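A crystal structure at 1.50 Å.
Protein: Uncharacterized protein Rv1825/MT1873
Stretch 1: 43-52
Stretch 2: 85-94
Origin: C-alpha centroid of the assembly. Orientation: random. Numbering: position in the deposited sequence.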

ATOM      1  N   ASP A  43      -6.447  -9.687 -23.611  1.00 15.98           N
ATOM      2  CA  ASP A  43      -7.567  -9.467 -24.514  1.00 17.83           C
ATOM      3  C   ASP A  43      -8.822  -9.956 -23.810  1.00 17.64           C
ATOM      4  O   ASP A  43      -8.854 -11.075 -23.276  1.00 18.57           O
ATOM      5  CB  ASP A  43      -7.355 -10.205 -25.832  1.00 18.99           C
ATOM      6  CG  ASP A  43      -8.303  -9.721 -26.929  1.00 23.11           C
ATOM      7  OD1 ASP A  43      -8.266  -8.515 -27.280  1.00 30.58           O
ATOM      8  OD2 ASP A  43      -9.056 -10.549 -27.450  1.00 31.01           O
ATOM      9  N   ASP A  44      -9.850  -9.111 -23.808  1.00 17.97           N
ATOM     10  CA  ASP A  44     -11.082  -9.362 -23.062  1.00 18.13           C
ATOM     11  C   ASP A  44     -12.284  -9.058 -23.960  1.00 18.77           C
ATOM     12  O   ASP A  44     -12.942  -8.027 -23.787  1.00 19.13           O
ATOM     13  CB  ASP A  44     -11.116  -8.489 -21.817  1.00 17.76           C
ATOM     14  CG  ASP A  44     -12.300  -8.781 -20.912  1.00 16.91           C
ATOM     15  OD1 ASP A  44     -12.908  -9.868 -21.040  1.00 17.83           O
ATOM     16  OD2 ASP A  44     -12.611  -7.929 -20.069  1.00 16.97           O
ATOM     17  N   PRO A  45     -12.564  -9.964 -24.901  1.00 19.72           N
ATOM     18  CA  PRO A  45     -13.622  -9.700 -25.893  1.00 20.58           C
ATOM     19  C   PRO A  45     -15.066  -9.734 -25.380  1.00 21.43           C
ATOM     20  O   PRO A  45     -15.965  -9.250 -26.091  1.00 22.39           O
ATOM     21  CB  PRO A  45     -13.387 -10.798 -26.922  1.00 20.82           C
ATOM     22  CG  PRO A  45     -12.827 -11.917 -26.130  1.00 21.99           C
ATOM     23  CD  PRO A  45     -11.890 -11.246 -25.172  1.00 19.33           C
ATOM     24  N   GLY A  46     -15.313 -10.271 -24.187  1.00 21.36           N
ATOM     25  CA  GLY A  46     -16.676 -10.356 -23.643  1.00 21.51           C
ATOM     26  C   GLY A  46     -17.409  -9.025 -23.584  1.00 21.56           C
ATOM     27  O   GLY A  46     -18.450  -8.854 -24.250  1.00 22.27           O
ATOM     28  N   PRO A  47     -16.926  -8.079 -22.771  1.00 20.46           N
ATOM     29  CA  PRO A  47     -15.832  -8.194 -21.800  1.00 20.18           C
ATOM     30  C   PRO A  47     -16.307  -8.863 -20.519  1.00 20.29           C
ATOM     31  O   PRO A  47     -17.486  -8.758 -20.149  1.00 20.45           O
ATOM     32  CB  PRO A  47     -15.480  -6.742 -21.522  1.00 20.14           C
ATOM     33  CG  PRO A  47     -16.810  -6.034 -21.659  1.00 21.44           C
ATOM     34  CD  PRO A  47     -17.489  -6.718 -22.778  1.00 20.74           C
ATOM     35  N   GLY A  48     -15.389  -9.546 -19.844  1.00 18.71           N
ATOM     36  CA  GLY A  48     -15.688 -10.172 -18.567  1.00 18.80           C
ATOM     37  C   GLY A  48     -14.672  -9.998 -17.456  1.00 19.20           C
ATOM     38  O   GLY A  48     -14.893 -10.515 -16.374  1.00 19.34           O
ATOM     39  N   VAL A  49     -13.583  -9.253 -17.686  1.00 18.31           N
ATOM     40  CA  VAL A  49     -12.514  -9.170 -16.679  1.00 18.00           C
ATOM     41  C   VAL A  49     -12.849  -8.074 -15.693  1.00 18.40           C
ATOM     42  O   VAL A  49     -12.874  -6.890 -16.042  1.00 18.02           O
ATOM     43  CB  VAL A  49     -11.113  -8.958 -17.317  1.00 17.46           C
ATOM     44  CG1 VAL A  49     -10.046  -8.651 -16.238  1.00 18.84           C
ATOM     45  CG2 VAL A  49     -10.714 -10.166 -18.140  1.00 17.12           C
ATOM     46  N   ALA A  50     -13.106  -8.480 -14.452  1.00 18.20           N
ATOM     47  CA  ALA A  50     -13.501  -7.565 -13.392  1.00 18.62           C
ATOM     48  C   ALA A  50     -12.298  -6.966 -12.666  1.00 18.89           C
ATOM     49  O   ALA A  50     -11.170  -7.471 -12.805  1.00 18.30           O
ATOM     50  CB  ALA A  50     -14.406  -8.287 -12.382  1.00 19.10           C
ATOM     51  N   PRO A  51     -12.521  -5.910 -11.872  1.00 19.66           N
ATOM     52  CA  PRO A  51     -11.440  -5.303 -11.080  1.00 19.95           C
ATOM     53  C   PRO A  51     -10.600  -6.309 -10.294  1.00 20.70           C
ATOM     54  O   PRO A  51      -9.380  -6.145 -10.200  1.00 19.73           O
ATOM     55  CB  PRO A  51     -12.178  -4.355 -10.135  1.00 21.02           C
ATOM     56  CG  PRO A  51     -13.441  -4.031 -10.848  1.00 21.09           C
ATOM     57  CD  PRO A  51     -13.797  -5.180 -11.705  1.00 19.63           C
ATOM     58  N   GLU A  52     -11.245  -7.335  -9.753  1.00 20.81           N
ATOM     59  CA  GLU A  52     -10.583  -8.318  -8.904  1.00 21.60           C
ATOM     60  C   GLU A  52      -9.453  -9.015  -9.646  1.00 20.74           C
ATOM     61  O   GLU A  52      -8.396  -9.313  -9.065  1.00 20.26           O
ATOM     62  CB  GLU A  52     -11.610  -9.359  -8.416  1.00 22.28           C
ATOM     63  CG  GLU A  52     -12.566  -8.852  -7.325  1.00 26.32           C
ATOM     64  CD  GLU A  52     -13.702  -7.942  -7.812  1.00 30.26           C
ATOM     65  OE1 GLU A  52     -14.338  -7.313  -6.934  1.00 35.76           O
ATOM     66  OE2 GLU A  52     -13.976  -7.844  -9.034  1.00 29.27           O
TER
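Stretch 2 (85-94) WVVGVPGSLT

Stretch 2 is a hairpin whose tip lies along the loop of stretch 1. Val87 pairs with Thr94 through Val87 N to Thr94 O (3.0 Å) and Thr94 N to Val87 O (2.8 Å), and a type II beta turn from Val89 to Ser92 closes the end. The register runs backward: Pro47 lies beside Gly91 (CA to CA 5.3 Å), Ala50 beside Pro90 (4.8 Å) and Pro51 beside Val87 (5.4 Å), so the loop passes from the turn toward the first strand. No direct hydrogen bond joins the stretches; the contact rests on apolar packing, proline rings against backbone, one CA-H...O contact and a bridging water.

Asp43 and Pro45 are out of reach, but the buried Asp44 organises the loop. Its carboxylate accepts Gly48 N at OD1 (2.8 Å) and Val49 N at OD2 (2.9 Å), a task suited to a short side chain with two acceptor oxygens. OD2 also receives a hydrogen bond from a water (2.8 Å to the water oxygen). The same water donates to Val49 O (2.8 Å) and accepts from Gly91 N (2.9 Å), tying the loop to the turn.

Pro47, preceded by a cis peptide bond, has its CA-to-CB bond pointing toward the turn, with CB 3.6 Å from Gly91 N. Gly91 suits this place twice over: its positive phi of 87° calls for glycine, and a CB there would come within 3.0 Å of Pro47 CG, a clash. Pro90, with a phi of -50°, fits the first corner of a type II turn. Its CB lies 3.5 Å from Pro47 O and 3.6 Å from Gly48 CA, and 4.2 Å from Pro47 CB; at Gly48 the loop offers backbone alone.

Val49 points its CA-to-CB bond sideways and meets the hairpin through its carbonyl. Besides holding the water, Val49 O receives a CA-H...O contact from Pro90 CA at 3.3 Å. Ala50, at the N-cap position, turns its small side chain away, yet its CB remains 4.4 Å from Pro90 CD.

Pro51 opens the helix, where a proline's missing amide hydrogen costs little, and it has the largest area covered by the other stretch. Its CD packs against Leu93 CD2 at 3.6 Å, its CB against Val86 CG1 at 3.8 Å; the CA-to-CB bonds of both partners point toward the loop. Its CG reaches Gly88 O at 3.3 Å, close to the corner in the chain. Gly88 itself has a phi of 113°, and a CB there would clash with Ser92 O at 2.3 Å. Beyond Pro51 the contact ends: Glu52 starts away from the hairpin, and although its end comes nearer, no atom of its side chain comes within 6 Å of it.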

ATOM      1  N   TRP A  85      -5.604   1.430  -6.482  1.00 22.08           N
ATOM      2  CA  TRP A  85      -6.889   0.745  -6.359  1.00 23.08           C
ATOM      3  C   TRP A  85      -7.482   0.542  -7.734  1.00 22.13           C
ATOM      4  O   TRP A  85      -7.188   1.302  -8.658  1.00 21.38           O
ATOM      5  CB  TRP A  85      -7.873   1.536  -5.470  1.00 23.82           C
ATOM      6  CG  TRP A  85      -7.985   3.025  -5.770  1.00 26.39           C
ATOM      7  CD1 TRP A  85      -7.349   4.041  -5.107  1.00 28.76           C
ATOM      8  CD2 TRP A  85      -8.787   3.658  -6.786  1.00 27.76           C
ATOM      9  NE1 TRP A  85      -7.692   5.258  -5.650  1.00 30.11           N
ATOM     10  CE2 TRP A  85      -8.570   5.053  -6.681  1.00 29.40           C
ATOM     11  CE3 TRP A  85      -9.660   3.182  -7.774  1.00 28.80           C
ATOM     12  CZ2 TRP A  85      -9.198   5.976  -7.528  1.00 30.22           C
ATOM     13  CZ3 TRP A  85     -10.275   4.099  -8.625  1.00 29.12           C
ATOM     14  CH2 TRP A  85     -10.048   5.480  -8.485  1.00 29.69           C
ATOM     15  N   VAL A  86      -8.304  -0.491  -7.859  1.00 21.84           N
ATOM     16  CA  VAL A  86      -9.029  -0.766  -9.095  1.00 21.44           C
ATOM     17  C   VAL A  86     -10.507  -0.959  -8.768  1.00 21.78           C
ATOM     18  O   VAL A  86     -10.858  -1.784  -7.925  1.00 22.04           O
ATOM     19  CB  VAL A  86      -8.504  -2.035  -9.797  1.00 21.26           C
ATOM     20  CG1 VAL A  86      -9.169  -2.205 -11.164  1.00 21.54           C
ATOM     21  CG2 VAL A  86      -6.974  -1.991  -9.924  1.00 21.41           C
ATOM     22  N   VAL A  87     -11.354  -0.198  -9.449  1.00 22.14           N
ATOM     23  CA  VAL A  87     -12.810  -0.360  -9.320  1.00 22.94           C
ATOM     24  C   VAL A  87     -13.418  -0.409 -10.712  1.00 23.36           C
ATOM     25  O   VAL A  87     -12.708  -0.325 -11.717  1.00 23.50           O
ATOM     26  CB  VAL A  87     -13.457   0.779  -8.485  1.00 23.13           C
ATOM     27  CG1 VAL A  87     -12.861   0.834  -7.090  1.00 23.75           C
ATOM     28  CG2 VAL A  87     -13.323   2.116  -9.187  1.00 23.60           C
ATOM     29  N   GLY A  88     -14.731  -0.583 -10.775  1.00 23.35           N
ATOM     30  CA  GLY A  88     -15.438  -0.572 -12.028  1.00 23.28           C
ATOM     31  C   GLY A  88     -16.020  -1.911 -12.396  1.00 23.09           C
ATOM     32  O   GLY A  88     -16.348  -2.723 -11.534  1.00 23.76           O
ATOM     33  N   VAL A  89     -16.136  -2.141 -13.694  1.00 23.02           N
ATOM     34  CA  VAL A  89     -16.811  -3.315 -14.222  1.00 22.95           C
ATOM     35  C   VAL A  89     -16.050  -3.820 -15.441  1.00 22.43           C
ATOM     36  O   VAL A  89     -15.219  -3.094 -15.989  1.00 21.23           O
ATOM     37  CB  VAL A  89     -18.267  -2.974 -14.631  1.00 23.27           C
ATOM     38  CG1 VAL A  89     -19.109  -2.637 -13.391  1.00 24.51           C
ATOM     39  CG2 VAL A  89     -18.306  -1.815 -15.645  1.00 22.63           C
ATOM     40  N   PRO A  90     -16.316  -5.060 -15.877  1.00 22.05           N
ATOM     41  CA  PRO A  90     -15.721  -5.501 -17.130  1.00 21.81           C
ATOM     42  C   PRO A  90     -15.930  -4.491 -18.262  1.00 21.65           C
ATOM     43  O   PRO A  90     -17.034  -3.930 -18.417  1.00 21.83           O
ATOM     44  CB  PRO A  90     -16.422  -6.822 -17.402  1.00 22.21           C
ATOM     45  CG  PRO A  90     -16.738  -7.353 -16.031  1.00 22.05           C
ATOM     46  CD  PRO A  90     -17.031  -6.146 -15.180  1.00 22.56           C
ATOM     47  N   GLY A  91     -14.865  -4.223 -19.014  1.00 21.05           N
ATOM     48  CA  GLY A  91     -14.882  -3.240 -20.097  1.00 20.99           C
ATOM     49  C   GLY A  91     -14.576  -1.806 -19.690  1.00 21.04           C
ATOM     50  O   GLY A  91     -14.288  -0.973 -20.551  1.00 21.09           O
ATOM     51  N   SER A  92     -14.620  -1.507 -18.393  1.00 20.72           N
ATOM     52  CA  SER A  92     -14.403  -0.151 -17.899  1.00 21.13           C
ATOM     53  C   SER A  92     -13.857  -0.195 -16.466  1.00 21.08           C
ATOM     54  O   SER A  92     -14.593  -0.085 -15.484  1.00 21.17           O
ATOM     55  CB  SER A  92     -15.713   0.673 -17.999  1.00 21.19           C
ATOM     56  OG  SER A  92     -15.521   1.990 -17.511  1.00 25.16           O
ATOM     57  N   LEU A  93     -12.540  -0.391 -16.357  1.00 20.67           N
ATOM     58  CA  LEU A  93     -11.855  -0.468 -15.073  1.00 20.42           C
ATOM     59  C   LEU A  93     -11.216   0.878 -14.745  1.00 20.89           C
ATOM     60  O   LEU A  93     -10.436   1.405 -15.554  1.00 22.35           O
ATOM     61  CB  LEU A  93     -10.754  -1.532 -15.131  1.00 20.06           C
ATOM     62  CG  LEU A  93     -11.171  -2.965 -15.443  1.00 19.81           C
ATOM     63  CD1 LEU A  93      -9.955  -3.878 -15.416  1.00 19.01           C
ATOM     64  CD2 LEU A  93     -12.209  -3.488 -14.467  1.00 19.43           C
ATOM     65  N   THR A  94     -11.520   1.436 -13.576  1.00 20.90           N
ATOM     66  CA  THR A  94     -10.909   2.682 -13.139  1.00 21.20           C
ATOM     67  C   THR A  94      -9.743   2.329 -12.224  1.00 21.16           C
ATOM     68  O   THR A  94      -9.926   1.737 -11.160  1.00 21.17           O
ATOM     69  CB  THR A  94     -11.922   3.612 -12.409  1.00 21.57           C
ATOM     70  OG1 THR A  94     -13.040   3.851 -13.272  1.00 23.93           O
ATOM     71  CG2 THR A  94     -11.284   4.941 -12.044  1.00 22.85           C
TER
HETATM   72  O   HOH W   1     -12.371  -5.635 -18.512  1.00 16.79           O